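Local coordinates for dipicolinate synthase subunit A (Bacillus halodurans, PDB 3D4O), which probably forms, together with a second subunit, the synthase that makes dipicolinic acid, the spore metabolite, acting as a Rossmann-type NAD(P)-dependent oxidoreductase, at residues A156-L161 and V216-I221; G184-D189 and F202-A207; T238-L243 and I260-V265. All blocks are in the same frame, centred on the assembly; numbering follows the deposited sequence.

How the contacts relate
All three contacts lie in one parallel six-stranded sheet of order 3-2-1-4-5-6. Contact 1 joins its two central strands and is buried; contact 2 reaches one outer strand, 200-203, and contact 3 the other, 261-264, both only partly buried. Contact 1 touches both: Gly184 N probably bonds to Val160 O, and Ile241 N to Cys217 O. Contacts 2 and 3, centres about 20 Å apart, do not touch. The chemistry follows position. The centre pairs aliphatic side chains and gathers polar groups at its C-terminal end; contact 2 sets rings against backbone; contact 3 combines apolar side-chain pairs on both faces with a buried aspartate and a bridging water.

Contact 1. Residues A156-L161 and V216-I221; sequences ANVAVL and VCINTI
Strand 157-161 runs alongside strand 216-219 at 12°, in parallel register Val158-Val216 to Leu161-Asn219. The rungs alternate: Val216 N to Asn157 O, Ala159 N to Val216 O, Ile218 N to Ala159 O and Leu161 N to Ile218 O, the third the straightest at 170°. On the face of Val158, Val160, Val216 and Ile218, helix 165-176 packs on Val158 and Ile218 through Phe174 and on Val160 through Val170 and Ala171. Ile218 CG1 stands anti to its carbonyl carbon, and CD1 meets Val158 CG1 at 3.8 Å and Val160 CG2 at 4.1 Å; its chain crosses that of Val158 obliquely but lies beside that of Val160.

Leu161 projects from the other face. Its CB meets Asn219 OD1 at 3.6 Å, the two side chains crossing near a right angle. CG, anti to the carbonyl carbon (chi1 -56°), brings CD1 to 3.9 Å from Cys217 SG, while CD2 packs on Phe202 and Ile204 of segment 202-207. These are the two central strands of a Rossmann-type sheet, and strand 157-161 leads into a GxGxxG-like turn at Gly162, Gly164 and Gly167, consistent with dinucleotide binding.

At that end Leu161 O accepts two donors, Thr220 N and Thr220 OG1, the hydroxyl at 2.6 Å in the carbonyl plane, on a lone pair. Asn219 closes an Asx turn: OD1 accepts from Ile221 N at 2.8 Å, the donor standing above the carbonyl plane, and ND2 gives to Ile221 O at 2.9 Å and also to Asp242 OD1. An alanine here would remove both bonds to Ile221 and the one to Asp242, and would probably loosen the Asx turn after the strand. Ile221 CD1 reaches back to Leu161 CB at 4.1 Å.

Contact 2. Residues G184-D189 and F202-A207; sequences GARESD and FHISKA
The ring of Phe202 carries the CA of Gly184 over one face, 3.5 Å from its centroid and 16° off the normal, a CH-pi contact. A side chain on Gly184 would run into this ring. Chi1 of 68° puts Phe202 CG between the backbone N and the carbonyl carbon and lays the ring against Gly184. Ala185 O and Arg186 CA lie over one face of the His203 ring, the latter a CH-pi contact, while the ring edge meets Ser205 CA in plane. The segments belong to a beta-alpha-beta unit of the Rossmann-type sheet: strand 180-185, helix 188-196 and strand 200-203, an outer strand.

The parallel bridge of Ala185 with His203 rests on two backbone bonds. Ala185 N points nearly along the C=O axis of Phe202, whereas Ile204 N approaches Ala185 O from above the carbonyl plane, where the strand gives way to a 3-10 turn. The CB of Ile204 points toward segment 184-189, and its CD1 lies 3.9 Å from Gly184 C and also against Ile221. Arg186 and His203 point the same way, with Arg186 CG 3.5 Å from His203 NE2. His203 ND1 lies 2.7 Å from Ser205 OG in a hydrogen bond and also accepts from Ser205 N.

Contact 3. Residues T238-L243 and I260-V265; sequences TFVIDL and IKALLV
Phe239 and Lys261 point the same way from their strands and lie side by side, while Leu263 crosses the phenylalanine obliquely. The ring, with CG anti to the backbone N (chi1 -180°), presents its edge to the partner strand: Leu263 CD1 and Lys261 O both lie near its plane, the methyl 3.9 Å from Phe239 CE1. One ring face is covered by Ile241 CG1 of the same strand. On the same side of the sheet, Ile241 CG2 meets Val265 CG2 at 4.1 Å, the two chains crossing obliquely.

The other side of the sheet carries Val240, Asp242, Ala262 and Leu264. Val240 CB sits 3.8 Å from Ala262 CB, the close approach expected where the paired CA atoms are only 4.5 Å apart. Asp242 and Leu264 run side by side, Leu264 CD1 lying 4.1 Å from Asp242 CG. The buried carboxylate is gripped from several directions: Gly249 N donates to OD2 and Ala244 N to OD1, and Thr250 OG1 is hydrogen-bonded to OD2; such surroundings would probably favour the ionised form.

Four backbone bonds hold the parallel strands, which meet at 10°. Val240 N to Lys261 O is nearly straight at 175°, and Asp242 N to Leu263 O is the shortest at 2.7 Å. Before the first of them a water donates to Thr238 O at 2.7 Å and accepts from Lys261 N at 3.1 Å, bridging the strands where they spread apart.

Helix 252-257 links the two strands in a beta-alpha-beta unit and lays Phe252 against Asp242, Ala262 and Leu264. Helix 127-148 covers the other face through Thr141 and Met144, with His148 ND1 hydrogen-bonded to Lys261 NZ. Strand 239-242 is thus flanked by strand 216-219 and by 261-264, an outermost strand of this chain's sheet.

Contact 1. Residues A156-L161 and V216-I221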
# COMPACT_ATOMS: atom_id res chain seq x y z
N ALA C 156 -1.03 -7.00 13.16
CA ALA C 156 0.03 -7.96 12.77
C ALA C 156 1.28 -7.69 13.56
O ALA C 156 1.46 -6.62 14.10
CB ALA C 156 0.35 -7.83 11.25
N ASN C 157 2.14 -8.70 13.62
CA ASN C 157 3.44 -8.57 14.25
C ASN C 157 4.44 -8.10 13.23
O ASN C 157 4.73 -8.82 12.29
CB ASN C 157 3.90 -9.91 14.83
CG ASN C 157 3.06 -10.34 16.04
OD1 ASN C 157 2.43 -9.51 16.72
ND2 ASN C 157 3.06 -11.62 16.32
N VAL C 158 4.97 -6.91 13.44
CA VAL C 158 5.93 -6.31 12.51
C VAL C 158 7.22 -5.96 13.18
O VAL C 158 7.23 -5.33 14.22
CB VAL C 158 5.34 -4.99 11.90
CG1 VAL C 158 6.38 -4.25 11.01
CG2 VAL C 158 4.05 -5.30 11.14
N ALA C 159 8.31 -6.43 12.59
CA ALA C 159 9.67 -6.14 13.07
C ALA C 159 10.36 -5.23 12.09
O ALA C 159 10.21 -5.40 10.86
CB ALA C 159 10.49 -7.39 13.22
N VAL C 160 11.04 -4.24 12.64
CA VAL C 160 11.93 -3.38 11.85
C VAL C 160 13.33 -3.60 12.41
O VAL C 160 13.53 -3.62 13.64
CB VAL C 160 11.60 -1.89 11.90
CG1 VAL C 160 12.65 -1.10 11.11
CG2 VAL C 160 10.20 -1.57 11.36
N LEU C 161 14.28 -3.81 11.53
CA LEU C 161 15.67 -4.07 11.93
C LEU C 161 16.45 -2.80 11.64
O LEU C 161 16.54 -2.37 10.49
CB LEU C 161 16.27 -5.25 11.19
CG LEU C 161 15.47 -6.55 11.32
CD1 LEU C 161 16.16 -7.67 10.53
CD2 LEU C 161 15.23 -6.98 12.76
N VAL C 216 5.64 -9.48 9.20
CA VAL C 216 6.32 -8.63 8.21
C VAL C 216 7.58 -8.12 8.86
O VAL C 216 7.55 -7.60 9.97
CB VAL C 216 5.46 -7.43 7.72
CG1 VAL C 216 6.23 -6.62 6.61
CG2 VAL C 216 4.11 -7.90 7.13
N CYS C 217 8.67 -8.31 8.16
CA CYS C 217 9.97 -7.87 8.62
C CYS C 217 10.60 -6.92 7.61
O CYS C 217 10.76 -7.27 6.44
CB CYS C 217 10.85 -9.08 8.81
SG CYS C 217 12.54 -8.70 9.35
N ILE C 218 10.90 -5.72 8.08
CA ILE C 218 11.54 -4.70 7.25
C ILE C 218 12.96 -4.50 7.69
O ILE C 218 13.21 -4.11 8.82
CB ILE C 218 10.80 -3.34 7.37
CG1 ILE C 218 9.32 -3.56 6.99
CG2 ILE C 218 11.52 -2.30 6.52
CD1 ILE C 218 8.34 -2.99 7.98
N ASN C 219 13.91 -4.81 6.81
CA ASN C 219 15.30 -4.57 7.14
C ASN C 219 15.82 -3.24 6.63
O ASN C 219 15.60 -2.88 5.48
CB ASN C 219 16.23 -5.64 6.60
CG ASN C 219 17.68 -5.33 6.91
OD1 ASN C 219 18.04 -5.12 8.07
ND2 ASN C 219 18.51 -5.24 5.89
N THR C 220 16.49 -2.51 7.52
CA THR C 220 17.21 -1.28 7.14
C THR C 220 18.72 -1.44 7.41
O THR C 220 19.50 -0.59 7.01
CB THR C 220 16.73 -0.02 7.88
OG1 THR C 220 17.10 -0.09 9.28
CG2 THR C 220 15.24 0.16 7.75
N ILE C 221 19.14 -2.51 8.07
CA ILE C 221 20.57 -2.68 8.42
C ILE C 221 21.40 -3.15 7.22
O ILE C 221 21.08 -4.16 6.58
CB ILE C 221 20.77 -3.70 9.60
CG1 ILE C 221 20.02 -3.26 10.86
CG2 ILE C 221 22.25 -3.87 9.95
CD1 ILE C 221 20.14 -4.29 11.94

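Contact 2. Residues G184-D189 and F202-A207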
# COMPACT_ATOMS: atom_id res chain seq x y z
N GLY C 184 14.59 -4.18 16.22
CA GLY C 184 15.88 -4.79 16.55
C GLY C 184 17.05 -3.86 16.30
O GLY C 184 17.12 -3.20 15.27
N ALA C 185 17.94 -3.79 17.27
CA ALA C 185 19.16 -2.93 17.15
C ALA C 185 20.19 -3.37 18.16
O ALA C 185 19.90 -4.06 19.10
CB ALA C 185 18.82 -1.45 17.37
N ARG C 186 21.41 -2.94 17.94
CA ARG C 186 22.49 -3.30 18.83
C ARG C 186 22.78 -2.28 19.96
O ARG C 186 23.11 -2.66 21.08
CB ARG C 186 23.77 -3.49 18.01
CG ARG C 186 24.83 -4.20 18.79
CD ARG C 186 26.11 -4.39 18.02
NE ARG C 186 26.47 -3.11 17.42
CZ ARG C 186 27.00 -2.08 18.09
NH1 ARG C 186 27.25 -2.15 19.39
NH2 ARG C 186 27.28 -0.97 17.42
N GLU C 187 22.65 -1.00 19.64
CA GLU C 187 23.00 0.09 20.59
C GLU C 187 21.97 0.32 21.70
O GLU C 187 20.77 0.40 21.44
CB GLU C 187 23.27 1.39 19.86
CG GLU C 187 24.47 1.33 18.90
CD GLU C 187 24.09 0.80 17.52
OE1 GLU C 187 23.14 0.00 17.44
OE2 GLU C 187 24.74 1.17 16.53
N SER C 188 22.47 0.43 22.92
CA SER C 188 21.61 0.58 24.10
C SER C 188 20.77 1.85 24.05
O SER C 188 19.63 1.87 24.52
CB SER C 188 22.44 0.52 25.39
OG SER C 188 23.41 1.57 25.44
N ASP C 189 21.32 2.91 23.46
CA ASP C 189 20.60 4.18 23.42
C ASP C 189 19.43 4.00 22.48
O ASP C 189 18.31 4.45 22.76
CB ASP C 189 21.48 5.39 23.05
CG ASP C 189 22.12 5.25 21.71
OD1 ASP C 189 22.59 4.14 21.42
OD2 ASP C 189 22.17 6.25 20.97
N PHE C 202 14.49 -5.16 20.92
CA PHE C 202 15.22 -6.40 21.12
C PHE C 202 16.63 -6.29 20.60
O PHE C 202 16.86 -5.62 19.63
CB PHE C 202 14.50 -7.61 20.52
CG PHE C 202 14.44 -7.63 19.00
CD1 PHE C 202 13.44 -6.97 18.33
CD2 PHE C 202 15.34 -8.38 18.28
CE1 PHE C 202 13.33 -7.03 16.96
CE2 PHE C 202 15.26 -8.46 16.89
CZ PHE C 202 14.26 -7.77 16.24
N HIS C 203 17.58 -6.94 21.26
CA HIS C 203 18.96 -6.87 20.78
C HIS C 203 19.01 -7.67 19.50
O HIS C 203 18.54 -8.81 19.40
CB HIS C 203 19.98 -7.39 21.80
CG HIS C 203 21.40 -7.02 21.48
ND1 HIS C 203 22.20 -7.78 20.66
CD2 HIS C 203 22.16 -5.98 21.89
CE1 HIS C 203 23.40 -7.23 20.58
NE2 HIS C 203 23.40 -6.13 21.32
N ILE C 204 19.63 -7.05 18.52
CA ILE C 204 19.70 -7.58 17.17
C ILE C 204 20.29 -9.00 17.14
O ILE C 204 20.03 -9.78 16.21
CB ILE C 204 20.51 -6.65 16.26
CG1 ILE C 204 20.23 -6.97 14.80
CG2 ILE C 204 22.02 -6.74 16.60
CD1 ILE C 204 18.82 -6.76 14.33
N SER C 205 21.05 -9.34 18.16
CA SER C 205 21.72 -10.65 18.22
C SER C 205 20.74 -11.77 18.52
O SER C 205 21.05 -12.93 18.39
CB SER C 205 22.86 -10.64 19.25
OG SER C 205 22.33 -10.51 20.56
N LYS C 206 19.53 -11.39 18.88
CA LYS C 206 18.48 -12.35 19.21
C LYS C 206 17.41 -12.44 18.14
O LYS C 206 16.30 -12.88 18.40
CB LYS C 206 17.79 -11.93 20.53
CG LYS C 206 18.75 -11.80 21.69
CD LYS C 206 19.48 -13.10 21.91
N ALA C 207 17.75 -11.99 16.94
CA ALA C 207 16.80 -12.00 15.82
C ALA C 207 16.06 -13.30 15.61
O ALA C 207 14.85 -13.31 15.39
CB ALA C 207 17.47 -11.59 14.51

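Contact 3. Residues T238-L243 and I260-V265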
# COMPACT_ATOMS: atom_id res chain seq x y z
N THR C 238 5.74 -15.12 6.27
CA THR C 238 6.38 -13.84 6.55
C THR C 238 6.80 -13.13 5.26
O THR C 238 7.22 -13.75 4.30
CB THR C 238 7.60 -13.96 7.43
OG1 THR C 238 7.27 -14.73 8.58
CG2 THR C 238 8.05 -12.59 7.89
N PHE C 239 6.66 -11.81 5.28
CA PHE C 239 7.08 -10.97 4.15
C PHE C 239 8.27 -10.13 4.61
O PHE C 239 8.19 -9.36 5.56
CB PHE C 239 5.91 -10.12 3.69
CG PHE C 239 6.22 -9.21 2.51
CD1 PHE C 239 7.09 -9.59 1.52
CD2 PHE C 239 5.57 -8.01 2.38
CE1 PHE C 239 7.35 -8.76 0.46
CE2 PHE C 239 5.79 -7.19 1.30
CZ PHE C 239 6.68 -7.58 0.33
N VAL C 240 9.40 -10.31 3.94
CA VAL C 240 10.60 -9.55 4.27
C VAL C 240 10.82 -8.46 3.23
O VAL C 240 10.99 -8.75 2.07
CB VAL C 240 11.89 -10.39 4.28
CG1 VAL C 240 13.11 -9.46 4.46
CG2 VAL C 240 11.85 -11.51 5.36
N ILE C 241 10.79 -7.21 3.68
CA ILE C 241 11.04 -6.07 2.81
C ILE C 241 12.41 -5.52 3.17
O ILE C 241 12.60 -5.03 4.28
CB ILE C 241 9.94 -4.98 2.94
CG1 ILE C 241 8.56 -5.49 2.47
CG2 ILE C 241 10.26 -3.78 2.07
CD1 ILE C 241 7.40 -4.46 2.67
N ASP C 242 13.37 -5.67 2.26
CA ASP C 242 14.76 -5.22 2.49
C ASP C 242 15.05 -3.88 1.82
O ASP C 242 15.11 -3.75 0.59
CB ASP C 242 15.75 -6.28 2.07
CG ASP C 242 17.10 -6.10 2.71
OD1 ASP C 242 17.38 -5.03 3.29
OD2 ASP C 242 17.89 -7.04 2.61
N LEU C 243 15.18 -2.89 2.69
CA LEU C 243 15.38 -1.52 2.30
C LEU C 243 16.85 -1.18 2.27
O LEU C 243 17.21 -0.13 1.76
CB LEU C 243 14.64 -0.57 3.27
CG LEU C 243 13.12 -0.67 3.28
CD1 LEU C 243 12.58 0.37 4.22
CD2 LEU C 243 12.57 -0.46 1.86
N ILE C 260 10.10 -18.29 1.81
CA ILE C 260 9.79 -17.01 2.43
C ILE C 260 9.91 -15.96 1.33
O ILE C 260 10.91 -15.92 0.62
CB ILE C 260 10.76 -16.62 3.56
CG1 ILE C 260 10.72 -17.62 4.71
CG2 ILE C 260 10.42 -15.23 4.07
CD1 ILE C 260 9.45 -17.60 5.51
N LYS C 261 8.87 -15.16 1.15
CA LYS C 261 8.88 -14.04 0.17
C LYS C 261 9.69 -12.87 0.72
O LYS C 261 9.33 -12.23 1.71
CB LYS C 261 7.47 -13.56 -0.14
CG LYS C 261 7.41 -12.48 -1.22
CD LYS C 261 5.97 -12.23 -1.66
CE LYS C 261 5.89 -11.30 -2.89
NZ LYS C 261 4.50 -11.15 -3.42
N ALA C 262 10.80 -12.61 0.05
CA ALA C 262 11.72 -11.55 0.43
C ALA C 262 12.10 -10.72 -0.78
O ALA C 262 12.47 -11.25 -1.81
CB ALA C 262 12.97 -12.16 1.06
N LEU C 263 11.99 -9.40 -0.65
CA LEU C 263 12.30 -8.47 -1.73
C LEU C 263 13.28 -7.37 -1.33
O LEU C 263 13.21 -6.80 -0.23
CB LEU C 263 11.00 -7.81 -2.23
CG LEU C 263 9.82 -8.65 -2.74
CD1 LEU C 263 8.65 -7.74 -3.05
CD2 LEU C 263 10.19 -9.43 -3.98
N LEU C 264 14.21 -7.09 -2.25
CA LEU C 264 15.17 -6.00 -2.11
C LEU C 264 14.51 -4.84 -2.85
O LEU C 264 14.40 -4.85 -4.07
CB LEU C 264 16.54 -6.38 -2.72
CG LEU C 264 17.71 -5.39 -2.58
CD1 LEU C 264 18.08 -5.14 -1.13
CD2 LEU C 264 18.92 -5.92 -3.33
N VAL C 265 14.07 -3.82 -2.11
CA VAL C 265 13.23 -2.76 -2.68
C VAL C 265 13.81 -1.33 -2.65
O VAL C 265 13.51 -0.54 -1.75
CB VAL C 265 11.90 -2.71 -1.93
CG1 VAL C 265 10.99 -1.67 -2.56
CG2 VAL C 265 11.21 -4.11 -1.91
O HOH W 1 6.39 -15.88 2.93